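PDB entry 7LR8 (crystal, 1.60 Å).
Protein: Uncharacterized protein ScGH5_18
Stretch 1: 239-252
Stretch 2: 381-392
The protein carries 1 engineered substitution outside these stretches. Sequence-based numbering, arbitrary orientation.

Stretch 1 239-252: STATAQHAAYLVEL
Stretch 2 (381-392) AVFEAFMRLTAQ

No direct hydrogen bond joins the two stretches, although they bury 608 Å² between them; the polar link is a single water. It donates to T390 OG1 (2.8 Å from the water oxygen) and, weakly, to Q244 OE1 (3.3 Å), while T390 OG1 itself donates to F386 O one turn back (2.9 Å). Everything else is van der Waals packing between two nearly perpendicular helices.

Helix 240-252 and helix 381-391 cross at a signed angle of 101°, their axes 10.0 Å apart at closest approach. S239 caps the first helix: with phi/psi of -83/162° and a p rotamer, its OG accepts from T242 N (3.1 Å). The helix kinks at A246 and A247, whose N atoms lack bonds to the preceding turn; A246 lies two residues after Q244, whose phi/psi is -101/5°. Regular i to i+4 bonding resumes with Y248 N to Q244 O (2.8 Å). The second helix is regular, with phi near -65° and psi near -40°. The register is set by CA-CA distances of 5.9 Å for A241-M387, 6.9 Å for T240-A391 and 7.4 Å for Y248-F386.

The small side chain of A241 accompanies the closest of these approaches. Its CB lies 3.9 Å from M387 CG and 4.0 Å from F383 CE1, at the edge of that ring. M387, in the m, m, t conformation, extends its CE to 3.7 Å from both A241 O and Y248 CB, and its SD lies 3.9 Å from Q244 CB.

Y248 is the knob of the interface, seated among V382, F383, F386 and M387. Its chi1 is t (171°) and chi2 is 57°. The ring meets two phenylalanines obliquely: F383 with planes at 74° and centroids 5.1 Å apart, F386 at 54° and 4.9 Å. The closest atoms are Y248 CE2 to F383 CD2 (3.5 Å) and Y248 CD1 to F386 CD1 (3.4 Å), the latter placing CD1 of the tyrosine over one face of F386. Both phenylalanines are t, with chi2 of -76° for F383 and -84° for F386. Y248 OH passes 3.7 Å from V382 CG1 and finds its hydrogen bond elsewhere in the structure.

H245 (t, chi2 -86°) and F383 meet at their ring edges, CD2 to CE2, at 3.9 Å. E251 offers its aliphatic CB to F386 CE2 (3.9 Å), while its carboxylate leads away. Toward the C-terminal part of the second helix, Q244 (m, m, chi3 -18°) brings CD to 3.4 Å from CG2 of T390 (m), and T240 CG2 lies 4.4 Å from A391 CB.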

ATOM      1  N   SER B 239      18.806 -25.147  23.864  1.00 31.15           N
ATOM      2  CA  SER B 239      18.628 -26.554  23.552  1.00 28.86           C
ATOM      3  C   SER B 239      19.367 -26.933  22.272  1.00 33.55           C
ATOM      4  O   SER B 239      19.715 -26.089  21.440  1.00 25.78           O
ATOM      5  CB  SER B 239      17.144 -26.878  23.386  1.00 29.06           C
ATOM      6  OG  SER B 239      16.594 -26.153  22.285  1.00 29.19           O
ATOM      7  N   THR B 240      19.583 -28.239  22.116  1.00 33.91           N
ATOM      8  CA  THR B 240      20.125 -28.757  20.866  1.00 31.53           C
ATOM      9  C   THR B 240      19.211 -28.420  19.693  1.00 30.95           C
ATOM     10  O   THR B 240      19.690 -28.036  18.616  1.00 27.75           O
ATOM     11  CB  THR B 240      20.329 -30.270  20.981  1.00 38.33           C
ATOM     12  OG1 THR B 240      21.190 -30.558  22.093  1.00 39.23           O
ATOM     13  CG2 THR B 240      20.949 -30.833  19.712  1.00 41.24           C
ATOM     14  N   ALA B 241      17.889 -28.529  19.888  1.00 32.23           N
ATOM     15  CA  ALA B 241      16.952 -28.260  18.797  1.00 28.29           C
ATOM     16  C   ALA B 241      17.048 -26.819  18.319  1.00 24.71           C
ATOM     17  O   ALA B 241      16.946 -26.545  17.118  1.00 26.75           O
ATOM     18  CB  ALA B 241      15.513 -28.566  19.231  1.00 30.97           C
ATOM     19  N   THR B 242      17.235 -25.876  19.244  1.00 22.67           N
ATOM     20  CA  THR B 242      17.324 -24.483  18.827  1.00 21.30           C
ATOM     21  C   THR B 242      18.609 -24.229  18.044  1.00 20.95           C
ATOM     22  O   THR B 242      18.591 -23.518  17.034  1.00 21.64           O
ATOM     23  CB  THR B 242      17.216 -23.573  20.048  1.00 26.34           C
ATOM     24  OG1 THR B 242      15.881 -23.654  20.569  1.00 25.52           O
ATOM     25  CG2 THR B 242      17.511 -22.131  19.685  1.00 23.42           C
ATOM     26  N   ALA B 243      19.718 -24.848  18.461  1.00 21.71           N
ATOM     27  CA  ALA B 243      20.999 -24.640  17.780  1.00 22.65           C
ATOM     28  C   ALA B 243      21.057 -25.353  16.435  1.00 25.01           C
ATOM     29  O   ALA B 243      21.804 -24.934  15.543  1.00 23.58           O
ATOM     30  CB  ALA B 243      22.153 -25.120  18.658  1.00 26.59           C
ATOM     31  N   GLN B 244      20.321 -26.446  16.284  1.00 20.32           N
ATOM     32  CA  GLN B 244      20.400 -27.269  15.092  1.00 19.56           C
ATOM     33  C   GLN B 244      19.244 -27.018  14.134  1.00 22.40           C
ATOM     34  O   GLN B 244      19.128 -27.712  13.118  1.00 21.87           O
ATOM     35  CB  GLN B 244      20.442 -28.749  15.497  1.00 24.82           C
ATOM     36  CG  GLN B 244      21.725 -29.177  16.242  1.00 22.33           C
ATOM     37  CD  GLN B 244      22.869 -29.463  15.287  1.00 23.35           C
ATOM     38  OE1 GLN B 244      22.656 -29.670  14.091  1.00 29.84           O
ATOM     39  NE2 GLN B 244      24.082 -29.494  15.815  1.00 33.93           N
ATOM     40  N   HIS B 245      18.380 -26.046  14.429  1.00 17.91           N
ATOM     41  CA  HIS B 245      17.178 -25.895  13.622  1.00 17.38           C
ATOM     42  C   HIS B 245      17.517 -25.593  12.166  1.00 20.23           C
ATOM     43  O   HIS B 245      16.877 -26.123  11.250  1.00 18.75           O
ATOM     44  CB  HIS B 245      16.274 -24.811  14.215  1.00 17.86           C
ATOM     45  CG  HIS B 245      14.984 -24.650  13.470  1.00 19.46           C
ATOM     46  ND1 HIS B 245      14.858 -23.842  12.355  1.00 18.73           N
ATOM     47  CD2 HIS B 245      13.780 -25.243  13.644  1.00 20.25           C
ATOM     48  CE1 HIS B 245      13.622 -23.925  11.896  1.00 19.81           C
ATOM     49  NE2 HIS B 245      12.952 -24.777  12.650  1.00 18.34           N
ATOM     50  N   ALA B 246      18.523 -24.757  11.926  1.00 21.46           N
ATOM     51  CA  ALA B 246      18.844 -24.410  10.544  1.00 19.09           C
ATOM     52  C   ALA B 246      19.446 -25.598   9.794  1.00 20.81           C
ATOM     53  O   ALA B 246      19.117 -25.825   8.623  1.00 21.30           O
ATOM     54  CB  ALA B 246      19.781 -23.204  10.509  1.00 18.21           C
ATOM     55  N   ALA B 247      20.333 -26.364  10.445  1.00 22.00           N
ATOM     56  CA  ALA B 247      20.852 -27.586   9.833  1.00 21.66           C
ATOM     57  C   ALA B 247      19.731 -28.585   9.571  1.00 23.13           C
ATOM     58  O   ALA B 247      19.750 -29.312   8.573  1.00 21.22           O
ATOM     59  CB  ALA B 247      21.929 -28.211  10.730  1.00 19.07           C
ATOM     60  N   TYR B 248      18.745 -28.643  10.467  1.00 17.15           N
ATOM     61  CA  TYR B 248      17.589 -29.505  10.233  1.00 20.72           C
ATOM     62  C   TYR B 248      16.858 -29.134   8.948  1.00 21.43           C
ATOM     63  O   TYR B 248      16.502 -30.007   8.149  1.00 22.48           O
ATOM     64  CB  TYR B 248      16.629 -29.401  11.404  1.00 23.59           C
ATOM     65  CG  TYR B 248      15.294 -30.072  11.178  1.00 20.06           C
ATOM     66  CD1 TYR B 248      15.219 -31.420  10.857  1.00 21.62           C
ATOM     67  CD2 TYR B 248      14.112 -29.372  11.347  1.00 21.06           C
ATOM     68  CE1 TYR B 248      13.995 -32.048  10.675  1.00 19.70           C
ATOM     69  CE2 TYR B 248      12.885 -29.992  11.179  1.00 20.44           C
ATOM     70  CZ  TYR B 248      12.833 -31.324  10.845  1.00 23.90           C
ATOM     71  OH  TYR B 248      11.610 -31.940  10.682  1.00 24.30           O
ATOM     72  N   LEU B 249      16.560 -27.848   8.762  1.00 20.35           N
ATOM     73  CA  LEU B 249      15.833 -27.461   7.555  1.00 19.79           C
ATOM     74  C   LEU B 249      16.644 -27.797   6.312  1.00 20.41           C
ATOM     75  O   LEU B 249      16.085 -28.218   5.289  1.00 21.52           O
ATOM     76  CB  LEU B 249      15.487 -25.972   7.589  1.00 22.41           C
ATOM     77  CG  LEU B 249      14.307 -25.523   8.448  1.00 25.22           C
ATOM     78  CD1 LEU B 249      14.079 -24.035   8.226  1.00 26.51           C
ATOM     79  CD2 LEU B 249      13.048 -26.328   8.130  1.00 26.59           C
ATOM     80  N   VAL B 250      17.967 -27.630   6.389  1.00 21.06           N
ATOM     81  CA  VAL B 250      18.837 -27.960   5.262  1.00 20.98           C
ATOM     82  C   VAL B 250      18.697 -29.432   4.901  1.00 22.88           C
ATOM     83  O   VAL B 250      18.467 -29.785   3.739  1.00 24.75           O
ATOM     84  CB  VAL B 250      20.299 -27.593   5.590  1.00 19.51           C
ATOM     85  CG1 VAL B 250      21.281 -28.256   4.605  1.00 22.32           C
ATOM     86  CG2 VAL B 250      20.482 -26.078   5.610  1.00 22.26           C
ATOM     87  N   GLU B 251      18.829 -30.315   5.895  1.00 20.05           N
ATOM     88  CA  GLU B 251      18.792 -31.744   5.605  1.00 18.81           C
ATOM     89  C   GLU B 251      17.374 -32.216   5.299  1.00 23.84           C
ATOM     90  O   GLU B 251      17.195 -33.164   4.527  1.00 22.83           O
ATOM     91  CB  GLU B 251      19.391 -32.539   6.768  1.00 20.55           C
ATOM     92  CG  GLU B 251      20.880 -32.297   6.941  1.00 24.38           C
ATOM     93  CD  GLU B 251      21.654 -32.598   5.678  1.00 25.91           C
ATOM     94  OE1 GLU B 251      21.441 -33.690   5.105  1.00 24.90           O
ATOM     95  OE2 GLU B 251      22.477 -31.747   5.262  1.00 26.46           O
ATOM     96  N   LEU B 252      16.365 -31.576   5.896  1.00 20.89           N
ATOM     97  CA  LEU B 252      14.984 -31.933   5.594  1.00 22.05           C
ATOM     98  C   LEU B 252      14.651 -31.620   4.144  1.00 22.32           C
ATOM     99  O   LEU B 252      14.024 -32.433   3.452  1.00 22.19           O
ATOM    100  CB  LEU B 252      14.033 -31.180   6.526  1.00 21.52           C
ATOM    101  CG  LEU B 252      12.529 -31.385   6.319  1.00 23.39           C
ATOM    102  CD1 LEU B 252      12.167 -32.836   6.577  1.00 25.83           C
ATOM    103  CD2 LEU B 252      11.730 -30.466   7.229  1.00 20.68           C
ATOM    104  N   ALA B 381       6.993 -35.854  15.129  1.00 29.13           N
ATOM    105  CA  ALA B 381       7.776 -37.071  15.327  1.00 29.10           C
ATOM    106  C   ALA B 381       9.058 -37.053  14.504  1.00 28.06           C
ATOM    107  O   ALA B 381      10.091 -37.559  14.955  1.00 31.26           O
ATOM    108  CB  ALA B 381       6.939 -38.305  14.987  1.00 31.72           C
ATOM    109  N   VAL B 382       9.013 -36.494  13.291  1.00 23.96           N
ATOM    110  CA  VAL B 382      10.217 -36.407  12.464  1.00 22.52           C
ATOM    111  C   VAL B 382      11.197 -35.402  13.063  1.00 26.91           C
ATOM    112  O   VAL B 382      12.398 -35.677  13.194  1.00 22.61           O
ATOM    113  CB  VAL B 382       9.835 -36.047  11.013  1.00 21.60           C
ATOM    114  CG1 VAL B 382      11.036 -35.542  10.239  1.00 20.39           C
ATOM    115  CG2 VAL B 382       9.226 -37.254  10.317  1.00 22.84           C
ATOM    116  N   PHE B 383      10.684 -34.232  13.460  1.00 23.04           N
ATOM    117  CA  PHE B 383      11.495 -33.194  14.090  1.00 24.29           C
ATOM    118  C   PHE B 383      12.260 -33.736  15.294  1.00 22.65           C
ATOM    119  O   PHE B 383      13.479 -33.563  15.399  1.00 26.26           O
ATOM    120  CB  PHE B 383      10.585 -32.033  14.516  1.00 24.57           C
ATOM    121  CG  PHE B 383      11.319 -30.837  15.078  1.00 24.48           C
ATOM    122  CD1 PHE B 383      11.840 -30.853  16.369  1.00 26.37           C
ATOM    123  CD2 PHE B 383      11.462 -29.684  14.318  1.00 23.19           C
ATOM    124  CE1 PHE B 383      12.509 -29.754  16.883  1.00 28.88           C
ATOM    125  CE2 PHE B 383      12.125 -28.568  14.833  1.00 25.19           C
ATOM    126  CZ  PHE B 383      12.654 -28.606  16.109  1.00 25.34           C
ATOM    127  N   GLU B 384      11.551 -34.385  16.221  1.00 24.48           N
ATOM    128  CA  GLU B 384      12.189 -34.841  17.456  1.00 26.35           C
ATOM    129  C   GLU B 384      13.136 -36.006  17.198  1.00 31.96           C
ATOM    130  O   GLU B 384      14.196 -36.095  17.828  1.00 30.71           O
ATOM    131  CB  GLU B 384      11.129 -35.216  18.493  1.00 31.32           C
ATOM    132  CG  GLU B 384      10.118 -34.100  18.722  1.00 39.41           C
ATOM    133  CD  GLU B 384       9.508 -34.098  20.112  1.00 43.70           C
ATOM    134  OE1 GLU B 384       9.376 -35.183  20.718  1.00 45.64           O
ATOM    135  OE2 GLU B 384       9.151 -33.000  20.593  1.00 40.65           O
ATOM    136  N   ALA B 385      12.786 -36.905  16.274  1.00 27.97           N
ATOM    137  CA  ALA B 385      13.716 -37.984  15.945  1.00 29.22           C
ATOM    138  C   ALA B 385      14.986 -37.439  15.304  1.00 26.01           C
ATOM    139  O   ALA B 385      16.080 -37.954  15.557  1.00 28.79           O
ATOM    140  CB  ALA B 385      13.050 -39.010  15.028  1.00 27.08           C
ATOM    141  N   PHE B 386      14.869 -36.404  14.470  1.00 23.35           N
ATOM    142  CA  PHE B 386      16.060 -35.817  13.857  1.00 21.43           C
ATOM    143  C   PHE B 386      16.961 -35.200  14.912  1.00 24.39           C
ATOM    144  O   PHE B 386      18.189 -35.351  14.861  1.00 23.04           O
ATOM    145  CB  PHE B 386      15.672 -34.761  12.815  1.00 20.00           C
ATOM    146  CG  PHE B 386      16.854 -34.184  12.063  1.00 20.21           C
ATOM    147  CD1 PHE B 386      17.592 -33.131  12.595  1.00 20.10           C
ATOM    148  CD2 PHE B 386      17.208 -34.682  10.812  1.00 19.30           C
ATOM    149  CE1 PHE B 386      18.685 -32.601  11.904  1.00 21.17           C
ATOM    150  CE2 PHE B 386      18.296 -34.162  10.106  1.00 18.92           C
ATOM    151  CZ  PHE B 386      19.036 -33.118  10.656  1.00 22.42           C
ATOM    152  N   MET B 387      16.367 -34.499  15.876  1.00 25.14           N
ATOM    153  CA  MET B 387      17.164 -33.865  16.915  1.00 23.97           C
ATOM    154  C   MET B 387      17.813 -34.891  17.831  1.00 25.99           C
ATOM    155  O   MET B 387      18.916 -34.650  18.331  1.00 27.16           O
ATOM    156  CB  MET B 387      16.304 -32.896  17.721  1.00 25.02           C
ATOM    157  CG  MET B 387      15.830 -31.691  16.902  1.00 23.66           C
ATOM    158  SD  MET B 387      17.210 -30.859  16.071  1.00 23.68           S
ATOM    159  CE  MET B 387      16.310 -29.611  15.120  1.00 21.65           C
ATOM    160  N   ARG B 388      17.152 -36.027  18.071  1.00 26.89           N
ATOM    161  CA  ARG B 388      17.769 -37.047  18.915  1.00 29.13           C
ATOM    162  C   ARG B 388      18.939 -37.709  18.193  1.00 28.48           C
ATOM    163  O   ARG B 388      20.004 -37.912  18.787  1.00 29.81           O
ATOM    164  CB  ARG B 388      16.730 -38.084  19.342  1.00 39.37           C
ATOM    165  N   LEU B 389      18.765 -38.035  16.909  1.00 26.81           N
ATOM    166  CA  LEU B 389      19.888 -38.551  16.130  1.00 27.87           C
ATOM    167  C   LEU B 389      21.029 -37.546  16.101  1.00 25.71           C
ATOM    168  O   LEU B 389      22.206 -37.923  16.171  1.00 26.54           O
ATOM    169  CB  LEU B 389      19.437 -38.877  14.705  1.00 25.21           C
ATOM    170  CG  LEU B 389      18.596 -40.132  14.500  1.00 26.50           C
ATOM    171  CD1 LEU B 389      17.984 -40.105  13.105  1.00 25.45           C
ATOM    172  CD2 LEU B 389      19.443 -41.377  14.703  1.00 28.62           C
ATOM    173  N   THR B 390      20.692 -36.258  15.978  1.00 24.44           N
ATOM    174  CA  THR B 390      21.709 -35.215  15.951  1.00 24.13           C
ATOM    175  C   THR B 390      22.462 -35.153  17.275  1.00 26.13           C
ATOM    176  O   THR B 390      23.697 -35.080  17.299  1.00 26.71           O
ATOM    177  CB  THR B 390      21.071 -33.865  15.642  1.00 23.00           C
ATOM    178  OG1 THR B 390      20.603 -33.858  14.286  1.00 22.52           O
ATOM    179  CG2 THR B 390      22.096 -32.750  15.831  1.00 26.56           C
ATOM    180  N   ALA B 391      21.728 -35.166  18.390  1.00 27.58           N
ATOM    181  CA  ALA B 391      22.378 -35.157  19.699  1.00 30.15           C
ATOM    182  C   ALA B 391      23.280 -36.370  19.875  1.00 31.52           C
ATOM    183  O   ALA B 391      24.361 -36.272  20.477  1.00 33.14           O
ATOM    184  CB  ALA B 391      21.326 -35.109  20.807  1.00 32.06           C
ATOM    185  N   GLN B 392      22.849 -37.528  19.374  1.00 35.26           N
ATOM    186  CA  GLN B 392      23.655 -38.741  19.459  1.00 37.71           C
ATOM    187  C   GLN B 392      24.899 -38.699  18.575  1.00 39.83           C
ATOM    188  O   GLN B 392      25.749 -39.589  18.697  1.00 43.47           O
ATOM    189  CB  GLN B 392      22.810 -39.963  19.084  1.00 35.46           C
ATOM    190  CG  GLN B 392      21.711 -40.295  20.085  1.00 49.54           C
ATOM    191  CD  GLN B 392      20.654 -41.225  19.509  1.00 55.71           C
ATOM    192  OE1 GLN B 392      20.730 -41.627  18.347  1.00 57.48           O
ATOM    193  NE2 GLN B 392      19.658 -41.569  20.322  1.00 61.86           N
TER
HETATM  194  O   HOH W   1      22.147 -32.505  12.440  1.00 21.83           O